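Side-chain contacts in cyclohexadienyl dehydratase (Synthetic construct, PDB 5JOS), which probably catalyses the decarboxylating dehydration of prephenate to phenylpyruvate and of arogenate to phenylalanine, in the two-lobed fold of a periplasmic solute-binding protein: residues E145-E150 / K202-S207; V164-E169 / D176-D181; D104-F109 / G235-L240. All blocks are in the same frame, centred on the assembly; numbering follows the deposited sequence.

In the fold
Interactions 1 and 2 lie in the lobe built round the mixed sheet of strand 177-181, their centres about 15 Å apart. They meet through Ile179, on strand 177-181: Ile179 CG2 is 4.0 Å from Phe147 CD1, and its CD1 packs on Phe204, while Met178 next to it serves interaction 2. Interaction 2 lies near the bound ligands: the side chain of Ile166 is about 9 Å from benzoic acid and that of Phe167 about 10 Å from the sodium ion. Interaction 3, centred about 21 Å from interaction 1, is joined to it by neighbouring strands 107-109 and 205-213, where His206 N probably bonds to Phe109 O at 2.8 Å. Interactions 2 and 3 do not touch.

Interaction 1: residues E145-E150 / K202-S207; sequences EKFARE and KPFTHS
Glu145 OE2 is gripped side-on by Arg149, from NE at 2.7 Å and from NH2 at 2.9 Å, a one-turn salt bridge on helix 143-151, whose Phe147 meets Pro203 and Phe204 across the contact. In this family 3 solute-binding fold the meeting joins that helix to the loop leading into strand 205-213. OE2 lies close to the guanidinium plane, while the arginine meets it on the anti side, tilted about 20° from the carboxylate plane. Phe147 is sent toward the loop with CG opposite the backbone N (chi1 -180°). Its CZ sits over one face of Phe204, 3.4 Å from CD2 and displaced toward the rim. The ring planes meet obliquely at 43°, their centroids 4.7 Å apart, while the two side chains cross at about a right angle. Phe204 also rests on Leu126 and Ile129 of helix 126-129, and an alanine here would probably open a gap beside Phe147 and leave its ring freer to turn. Pro203, entered through a cis peptide, flanks the same ring: its CG is 4.2 Å from Phe147 CZ, and its carbonyl O lies at the ring's edge, near the plane, 3.5 Å from Phe147 CE2.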
loop_
_atom_site.group_PDB
_atom_site.type_symbol
_atom_site.label_atom_id
_atom_site.label_comp_id
_atom_site.label_asym_id
_atom_site.label_seq_id
_atom_site.Cartn_x
_atom_site.Cartn_y
_atom_site.Cartn_z
ATOM N N GLU A 145 -16.614 -4.820 12.555
ATOM C CA GLU A 145 -17.522 -5.713 13.158
ATOM C C GLU A 145 -18.090 -6.722 12.114
ATOM O O GLU A 145 -18.122 -7.961 12.313
ATOM C CB GLU A 145 -18.653 -4.923 13.850
ATOM C CG GLU A 145 -19.720 -5.940 14.344
ATOM C CD GLU A 145 -20.811 -5.359 15.239
ATOM O OE1 GLU A 145 -21.057 -4.113 15.214
ATOM O OE2 GLU A 145 -21.396 -6.222 15.948
ATOM N N LYS A 146 -18.510 -6.193 10.994
ATOM C CA LYS A 146 -19.034 -7.041 9.923
ATOM C C LYS A 146 -17.993 -8.076 9.401
ATOM O O LYS A 146 -18.305 -9.221 9.141
ATOM C CB LYS A 146 -19.525 -6.081 8.839
ATOM C CG LYS A 146 -19.976 -6.668 7.531
ATOM C CD LYS A 146 -19.709 -5.625 6.427
ATOM C CE LYS A 146 -20.826 -5.507 5.411
ATOM N NZ LYS A 146 -21.315 -6.830 4.958
ATOM N N PHE A 147 -16.730 -7.728 9.305
ATOM C CA PHE A 147 -15.745 -8.720 8.897
ATOM C C PHE A 147 -15.718 -9.878 9.934
ATOM O O PHE A 147 -15.638 -11.088 9.607
ATOM C CB PHE A 147 -14.331 -8.094 8.837
ATOM C CG PHE A 147 -13.289 -9.051 8.423
ATOM C CD1 PHE A 147 -12.658 -9.860 9.370
ATOM C CD2 PHE A 147 -12.921 -9.160 7.076
ATOM C CE1 PHE A 147 -11.690 -10.791 8.975
ATOM C CE2 PHE A 147 -11.965 -10.094 6.697
ATOM C CZ PHE A 147 -11.333 -10.881 7.643
ATOM N N ALA A 148 -15.752 -9.505 11.205
ATOM C CA ALA A 148 -15.635 -10.518 12.228
ATOM C C ALA A 148 -16.831 -11.482 12.244
ATOM O O ALA A 148 -16.647 -12.681 12.436
ATOM C CB ALA A 148 -15.466 -9.890 13.590
ATOM N N ARG A 149 -18.028 -10.923 12.065
ATOM C CA ARG A 149 -19.290 -11.688 12.098
ATOM C C ARG A 149 -19.356 -12.553 10.876
ATOM O O ARG A 149 -19.820 -13.674 10.945
ATOM C CB ARG A 149 -20.526 -10.779 12.254
ATOM C CG ARG A 149 -20.430 -10.098 13.641
ATOM C CD ARG A 149 -21.731 -9.585 14.142
ATOM N NE ARG A 149 -21.592 -8.849 15.389
ATOM C CZ ARG A 149 -21.338 -9.369 16.582
ATOM N NH1 ARG A 149 -21.192 -10.653 16.721
ATOM N NH2 ARG A 149 -21.274 -8.611 17.670
ATOM N N GLU A 150 -18.779 -12.065 9.786
ATOM C CA GLU A 150 -18.771 -12.848 8.589
ATOM C C GLU A 150 -17.719 -13.944 8.609
ATOM O O GLU A 150 -18.056 -15.053 8.311
ATOM C CB GLU A 150 -18.623 -11.994 7.354
ATOM C CG GLU A 150 -18.441 -12.838 6.086
ATOM C CD GLU A 150 -18.568 -12.018 4.811
ATOM O OE1 GLU A 150 -18.833 -10.796 4.910
ATOM O OE2 GLU A 150 -18.407 -12.597 3.696
ATOM N N LYS A 202 -6.590 -12.682 1.247
ATOM C CA LYS A 202 -8.052 -12.710 1.288
ATOM C C LYS A 202 -8.427 -13.628 2.434
ATOM O O LYS A 202 -7.707 -14.527 2.757
ATOM C CB LYS A 202 -8.615 -13.327 0.023
ATOM C CG LYS A 202 -8.112 -12.708 -1.281
ATOM C CD LYS A 202 -8.571 -11.255 -1.413
ATOM C CE LYS A 202 -8.751 -10.832 -2.874
ATOM N NZ LYS A 202 -9.740 -9.713 -2.941
ATOM N N PRO A 203 -9.557 -13.411 3.059
ATOM C CA PRO A 203 -10.515 -12.381 2.770
ATOM C C PRO A 203 -10.144 -11.052 3.431
ATOM O O PRO A 203 -10.910 -10.107 3.392
ATOM C CB PRO A 203 -11.808 -12.985 3.369
ATOM C CG PRO A 203 -11.329 -13.764 4.579
ATOM C CD PRO A 203 -10.040 -14.389 4.072
ATOM N N PHE A 204 -9.006 -10.961 4.114
ATOM C CA PHE A 204 -8.728 -9.736 4.904
ATOM C C PHE A 204 -8.488 -8.525 3.969
ATOM O O PHE A 204 -9.058 -7.449 4.153
ATOM C CB PHE A 204 -7.514 -9.953 5.795
ATOM C CG PHE A 204 -7.743 -10.873 6.960
ATOM C CD1 PHE A 204 -7.686 -12.262 6.831
ATOM C CD2 PHE A 204 -8.007 -10.357 8.221
ATOM C CE1 PHE A 204 -7.926 -13.103 7.946
ATOM C CE2 PHE A 204 -8.212 -11.182 9.329
ATOM C CZ PHE A 204 -8.166 -12.558 9.191
ATOM N N THR A 205 -7.682 -8.758 2.946
ATOM C CA THR A 205 -7.325 -7.732 1.970
ATOM C C THR A 205 -8.488 -7.493 1.032
ATOM O O THR A 205 -9.240 -8.377 0.809
ATOM C CB THR A 205 -6.154 -8.144 1.133
ATOM O OG1 THR A 205 -6.458 -9.331 0.483
ATOM C CG2 THR A 205 -4.953 -8.354 1.954
ATOM N N HIS A 206 -8.705 -6.249 0.623
ATOM C CA HIS A 206 -9.799 -5.936 -0.296
ATOM C C HIS A 206 -9.421 -4.873 -1.279
ATOM O O HIS A 206 -10.199 -4.518 -2.110
ATOM C CB HIS A 206 -11.104 -5.518 0.433
ATOM C CG HIS A 206 -10.981 -4.358 1.367
ATOM N ND1 HIS A 206 -10.467 -3.128 1.012
ATOM C CD2 HIS A 206 -11.381 -4.229 2.652
ATOM C CE1 HIS A 206 -10.481 -2.327 2.055
ATOM N NE2 HIS A 206 -11.061 -2.968 3.049
ATOM N N SER A 207 -8.258 -4.279 -1.114
ATOM C CA SER A 207 -7.791 -3.297 -2.004
ATOM C C SER A 207 -6.305 -3.459 -2.368
ATOM O O SER A 207 -5.584 -4.267 -1.828
ATOM C CB SER A 207 -7.999 -1.902 -1.448
ATOM O OG SER A 207 -9.324 -1.715 -1.033
#

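Interaction 2: residues V164-E169 / D176-D181; sequences VEIFQE and DVMITD
Met178 reaches out from strand 177-181 and meets Ile166 and Phe167 on helix 166-171, the helix of a beta-alpha-beta crossover. The chain leaves strand 156-159, runs through this helix and returns in strand 177-181, parallel to the first, with strand 135-138 lying between the two in the sheet. Three side chains carry the contact. Met178 is fully extended, CG opposite the backbone N (chi1 174°) and the rest of the chain straight beyond it, which carries SD and CE away from the sheet to the foot of the helix. The CB of Ile166 points toward the strand, and its side chain crosses the methionine at about a right angle. Its CG2 touches the shaft of that side chain, 3.8 Å from Met178 CG, and its CB lies 4.0 Å from Met178 CE, so that the methylene on one side of the sulfur and the methyl on the other both meet the isoleucine. Ile166 also rests on Ala137 of strand 135-138, the strand the crossover passes over.

Phe167 uses little of its ring here. Its CG stands between the backbone N and the carbonyl carbon (chi1 69°), and the ring turns away from Met178 to stack on Tyr188 of helix 182-190, the helix whose Ala189 is one of the sodium ligands. What faces the strand is the base of the residue. Upstream, Glu165 centres an inverse gamma turn that leads the chain into the helix. At the start of segment 176-181, Asp176 OD1 is held by salt bridges from Arg116 and Arg135. The sulfur lies against the backbone of Phe167, with Met178 SD 3.7 Å from Phe167 N and 4.1 Å from Phe167 CB.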
loop_
_atom_site.group_PDB
_atom_site.type_symbol
_atom_site.label_atom_id
_atom_site.label_comp_id
_atom_site.label_asym_id
_atom_site.label_seq_id
_atom_site.Cartn_x
_atom_site.Cartn_y
_atom_site.Cartn_z
ATOM N N VAL A 164 -12.759 3.793 22.319
ATOM C CA VAL A 164 -12.087 3.022 23.326
ATOM C C VAL A 164 -10.761 2.662 22.703
ATOM O O VAL A 164 -10.696 2.326 21.546
ATOM C CB VAL A 164 -12.892 1.717 23.667
ATOM C CG1 VAL A 164 -12.049 0.664 24.376
ATOM C CG2 VAL A 164 -14.113 2.049 24.523
ATOM N N GLU A 165 -9.686 2.611 23.481
ATOM C CA GLU A 165 -8.427 2.117 22.922
ATOM C C GLU A 165 -8.352 0.613 22.863
ATOM O O GLU A 165 -7.719 -0.038 23.693
ATOM C CB GLU A 165 -7.245 2.675 23.750
ATOM C CG GLU A 165 -7.241 4.173 23.766
ATOM C CD GLU A 165 -5.975 4.742 24.401
ATOM O OE1 GLU A 165 -5.605 4.280 25.492
ATOM O OE2 GLU A 165 -5.322 5.576 23.730
ATOM N N ILE A 166 -8.905 0.052 21.797
ATOM C CA ILE A 166 -8.983 -1.386 21.679
ATOM C C ILE A 166 -7.639 -1.990 21.558
ATOM O O ILE A 166 -7.436 -3.096 22.033
ATOM C CB ILE A 166 -9.875 -1.745 20.485
ATOM C CG1 ILE A 166 -11.276 -1.138 20.679
ATOM C CG2 ILE A 166 -10.052 -3.231 20.381
ATOM C CD1 ILE A 166 -12.135 -1.168 19.410
ATOM N N PHE A 167 -6.690 -1.260 20.943
ATOM C CA PHE A 167 -5.358 -1.819 20.761
ATOM C C PHE A 167 -4.709 -2.186 22.101
ATOM O O PHE A 167 -3.933 -3.122 22.214
ATOM C CB PHE A 167 -4.462 -0.871 19.949
ATOM C CG PHE A 167 -4.085 0.368 20.653
ATOM C CD1 PHE A 167 -2.942 0.418 21.376
ATOM C CD2 PHE A 167 -4.882 1.484 20.598
ATOM C CE1 PHE A 167 -2.548 1.569 22.084
ATOM C CE2 PHE A 167 -4.526 2.626 21.271
ATOM C CZ PHE A 167 -3.360 2.689 22.025
ATOM N N GLN A 168 -5.021 -1.380 23.108
ATOM C CA GLN A 168 -4.492 -1.561 24.432
ATOM C C GLN A 168 -5.122 -2.739 25.156
ATOM O O GLN A 168 -4.477 -3.358 26.013
ATOM C CB GLN A 168 -4.725 -0.271 25.219
ATOM C CG GLN A 168 -4.025 -0.270 26.516
ATOM C CD GLN A 168 -2.540 -0.605 26.373
ATOM O OE1 GLN A 168 -1.816 0.046 25.590
ATOM N NE2 GLN A 168 -2.083 -1.636 27.126
ATOM N N GLU A 169 -6.366 -3.082 24.803
ATOM C CA GLU A 169 -6.944 -4.341 25.280
ATOM C C GLU A 169 -6.145 -5.528 24.779
ATOM O O GLU A 169 -6.028 -6.507 25.480
ATOM C CB GLU A 169 -8.366 -4.523 24.778
ATOM C CG GLU A 169 -9.329 -3.446 25.260
ATOM C CD GLU A 169 -9.391 -3.384 26.744
ATOM O OE1 GLU A 169 -9.725 -4.395 27.347
ATOM O OE2 GLU A 169 -9.055 -2.336 27.318
ATOM N N ASP A 176 -7.313 -10.820 22.206
ATOM C CA ASP A 176 -6.211 -11.470 21.469
ATOM C C ASP A 176 -5.930 -10.920 20.068
ATOM O O ASP A 176 -4.784 -10.981 19.583
ATOM C CB ASP A 176 -6.588 -12.932 21.240
ATOM C CG ASP A 176 -6.668 -13.712 22.555
ATOM O OD1 ASP A 176 -5.761 -13.490 23.356
ATOM O OD2 ASP A 176 -7.639 -14.421 22.829
ATOM N N VAL A 177 -6.985 -10.475 19.393
ATOM C CA VAL A 177 -6.872 -9.991 18.004
ATOM C C VAL A 177 -7.836 -8.841 17.790
ATOM O O VAL A 177 -9.044 -9.011 17.970
ATOM C CB VAL A 177 -7.305 -11.076 17.023
ATOM C CG1 VAL A 177 -7.238 -10.546 15.575
ATOM C CG2 VAL A 177 -6.493 -12.387 17.166
ATOM N N MET A 178 -7.317 -7.674 17.367
ATOM C CA MET A 178 -8.155 -6.546 17.001
ATOM C C MET A 178 -8.223 -6.522 15.491
ATOM O O MET A 178 -7.192 -6.651 14.864
ATOM C CB MET A 178 -7.552 -5.231 17.527
ATOM C CG MET A 178 -8.340 -4.027 17.038
ATOM S SD MET A 178 -7.432 -2.591 17.625
ATOM C CE MET A 178 -8.404 -1.322 16.822
ATOM N N ILE A 179 -9.440 -6.448 14.927
ATOM C CA ILE A 179 -9.653 -6.274 13.505
ATOM C C ILE A 179 -9.833 -4.838 13.217
ATOM O O ILE A 179 -10.705 -4.215 13.810
ATOM C CB ILE A 179 -10.922 -6.987 12.981
ATOM C CG1 ILE A 179 -10.837 -8.439 13.329
ATOM C CG2 ILE A 179 -11.109 -6.801 11.510
ATOM C CD1 ILE A 179 -9.683 -9.208 12.706
ATOM N N THR A 180 -8.984 -4.313 12.305
ATOM C CA THR A 180 -9.037 -2.913 11.959
ATOM C C THR A 180 -8.468 -2.714 10.559
ATOM O O THR A 180 -7.828 -3.616 10.037
ATOM C CB THR A 180 -8.273 -2.115 13.024
ATOM O OG1 THR A 180 -8.436 -0.727 12.810
ATOM C CG2 THR A 180 -6.862 -2.431 12.996
ATOM N N ASP A 181 -8.660 -1.531 9.968
ATOM C CA ASP A 181 -7.964 -1.199 8.713
ATOM C C ASP A 181 -6.469 -1.350 8.798
ATOM O O ASP A 181 -5.870 -1.055 9.825
ATOM C CB ASP A 181 -8.246 0.222 8.241
ATOM C CG ASP A 181 -9.681 0.416 7.807
ATOM O OD1 ASP A 181 -10.350 -0.505 7.363
ATOM O OD2 ASP A 181 -10.150 1.518 7.916
#

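Interaction 3: residues D104-F109 / G235-L240; sequences DPYMTF and GTYEKL
Beside strand 107-109, one of the strands that run between the lobes in this two-lobed binding-protein fold, Tyr106 packs against Tyr237 from the first turn of helix 236-245. The two buried tyrosines make the whole of this contact. The phenol end of Tyr237 comes to the base of Tyr106: its OH is 3.6 Å and its CZ 3.7 Å from Tyr106 CB, and its CE1 lies 3.9 Å from Tyr106 CD2. The ring planes are 25° from parallel, but with centroids 5.9 Å apart the rings have slid past each other and barely overlap. The backbone of Tyr106 points CB toward the helix, and chi1 of 61° sets CG between N and the carbonyl carbon, so the ring leads away from it. The hydroxyl of Tyr237 does not rely on this apolar meeting, since it is hydrogen-bonded to Tyr211 OH; the ring of Tyr211 in turn stacks on Tyr106, so Tyr211 meets both members of the pair. Gly235, with its positive phi, ends helix 218-233 as the C-prime residue of a Schellman motif and takes the N-cap position of helix 236-245. Tyr237 packs on Leu228, Met231 and Lys232 of helix 218-233 and reaches Val52 of helix 48-60, while Tyr106 bonds through its backbone to Lys209 of strand 205-213 and through its carbonyl O to Tyr241 OH on helix 236-245.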
loop_
_atom_site.group_PDB
_atom_site.type_symbol
_atom_site.label_atom_id
_atom_site.label_comp_id
_atom_site.label_asym_id
_atom_site.label_seq_id
_atom_site.Cartn_x
_atom_site.Cartn_y
_atom_site.Cartn_z
ATOM N N ASP A 104 0.557 -3.611 -12.097
ATOM C CA ASP A 104 0.249 -4.643 -11.140
ATOM C C ASP A 104 0.473 -4.095 -9.709
ATOM O O ASP A 104 1.227 -3.139 -9.513
ATOM C CB ASP A 104 1.140 -5.863 -11.337
ATOM C CG ASP A 104 0.922 -6.528 -12.638
ATOM O OD1 ASP A 104 -0.177 -6.491 -13.153
ATOM O OD2 ASP A 104 1.869 -7.128 -13.122
ATOM N N PRO A 105 -0.159 -4.715 -8.726
ATOM C CA PRO A 105 -0.213 -4.111 -7.401
ATOM C C PRO A 105 1.079 -4.319 -6.703
ATOM O O PRO A 105 1.714 -5.308 -6.891
ATOM C CB PRO A 105 -1.370 -4.842 -6.740
ATOM C CG PRO A 105 -1.542 -6.118 -7.517
ATOM C CD PRO A 105 -1.208 -5.747 -8.922
ATOM N N TYR A 106 1.560 -3.343 -5.970
ATOM C CA TYR A 106 2.742 -3.585 -5.161
ATOM C C TYR A 106 2.472 -3.729 -3.653
ATOM O O TYR A 106 3.398 -4.014 -2.871
ATOM C CB TYR A 106 3.783 -2.471 -5.366
ATOM C CG TYR A 106 3.339 -1.111 -4.990
ATOM C CD1 TYR A 106 2.677 -0.327 -5.890
ATOM C CD2 TYR A 106 3.601 -0.574 -3.751
ATOM C CE1 TYR A 106 2.226 0.928 -5.537
ATOM C CE2 TYR A 106 3.175 0.682 -3.408
ATOM C CZ TYR A 106 2.530 1.447 -4.335
ATOM O OH TYR A 106 2.142 2.734 -4.086
ATOM N N MET A 107 1.216 -3.516 -3.272
ATOM C CA MET A 107 0.759 -3.775 -1.944
ATOM C C MET A 107 -0.707 -4.097 -1.972
ATOM O O MET A 107 -1.509 -3.483 -2.739
ATOM C CB MET A 107 0.962 -2.504 -1.084
ATOM C CG MET A 107 0.809 -2.807 0.388
ATOM S SD MET A 107 1.009 -1.239 1.237
ATOM C CE MET A 107 2.760 -0.956 0.854
ATOM N N THR A 108 -1.089 -5.040 -1.121
ATOM C CA THR A 108 -2.508 -5.332 -0.852
ATOM C C THR A 108 -2.886 -4.949 0.566
ATOM O O THR A 108 -2.046 -4.955 1.431
ATOM C CB THR A 108 -2.859 -6.771 -1.105
ATOM O OG1 THR A 108 -2.005 -7.612 -0.345
ATOM C CG2 THR A 108 -2.560 -7.133 -2.603
ATOM N N PHE A 109 -4.092 -4.480 0.759
ATOM C CA PHE A 109 -4.507 -4.079 2.057
ATOM C C PHE A 109 -5.996 -4.186 2.260
ATOM O O PHE A 109 -6.715 -4.425 1.317
ATOM C CB PHE A 109 -3.997 -2.647 2.321
ATOM C CG PHE A 109 -4.689 -1.551 1.563
ATOM C CD1 PHE A 109 -4.255 -1.183 0.301
ATOM C CD2 PHE A 109 -5.672 -0.840 2.129
ATOM C CE1 PHE A 109 -4.883 -0.168 -0.383
ATOM C CE2 PHE A 109 -6.309 0.189 1.466
ATOM C CZ PHE A 109 -5.898 0.538 0.205
ATOM N N GLY A 235 13.869 -8.968 -3.633
ATOM C CA GLY A 235 13.720 -8.703 -2.190
ATOM C C GLY A 235 13.619 -7.234 -1.866
ATOM O O GLY A 235 13.548 -6.865 -0.700
ATOM N N THR A 236 13.578 -6.390 -2.887
ATOM C CA THR A 236 13.575 -4.969 -2.634
ATOM C C THR A 236 12.256 -4.541 -1.984
ATOM O O THR A 236 12.281 -3.687 -1.114
ATOM C CB THR A 236 13.799 -4.186 -3.939
ATOM O OG1 THR A 236 14.816 -4.869 -4.662
ATOM C CG2 THR A 236 14.212 -2.728 -3.635
ATOM N N TYR A 237 11.113 -5.102 -2.377
ATOM C CA TYR A 237 9.890 -4.690 -1.690
ATOM C C TYR A 237 9.896 -5.169 -0.209
ATOM O O TYR A 237 9.350 -4.470 0.662
ATOM C CB TYR A 237 8.577 -5.090 -2.368
ATOM C CG TYR A 237 8.151 -4.069 -3.422
ATOM C CD1 TYR A 237 7.595 -2.868 -3.057
ATOM C CD2 TYR A 237 8.389 -4.266 -4.773
ATOM C CE1 TYR A 237 7.267 -1.890 -3.976
ATOM C CE2 TYR A 237 8.053 -3.262 -5.714
ATOM C CZ TYR A 237 7.472 -2.095 -5.302
ATOM O OH TYR A 237 7.042 -1.084 -6.132
ATOM N N GLU A 238 10.468 -6.308 0.072
ATOM C CA GLU A 238 10.528 -6.756 1.454
ATOM C C GLU A 238 11.259 -5.716 2.316
ATOM O O GLU A 238 10.817 -5.401 3.397
ATOM C CB GLU A 238 11.286 -8.073 1.585
ATOM C CG GLU A 238 10.469 -9.266 1.236
ATOM C CD GLU A 238 11.317 -10.520 1.103
ATOM O OE1 GLU A 238 10.986 -11.335 0.209
ATOM O OE2 GLU A 238 12.322 -10.682 1.856
ATOM N N LYS A 239 12.386 -5.206 1.819
ATOM C CA LYS A 239 13.217 -4.254 2.580
ATOM C C LYS A 239 12.469 -2.941 2.746
ATOM O O LYS A 239 12.504 -2.316 3.773
ATOM C CB LYS A 239 14.533 -3.976 1.856
ATOM C CG LYS A 239 15.656 -4.807 2.387
ATOM C CD LYS A 239 15.729 -6.169 1.729
ATOM C CE LYS A 239 17.180 -6.482 1.381
ATOM N NZ LYS A 239 17.299 -7.690 0.513
ATOM N N LEU A 240 11.754 -2.552 1.728
ATOM C CA LEU A 240 10.923 -1.381 1.814
ATOM C C LEU A 240 9.791 -1.516 2.814
ATOM O O LEU A 240 9.464 -0.561 3.539
ATOM C CB LEU A 240 10.320 -1.077 0.444
ATOM C CG LEU A 240 11.300 -0.579 -0.622
ATOM C CD1 LEU A 240 10.523 -0.413 -1.947
ATOM C CD2 LEU A 240 11.830 0.758 -0.169
#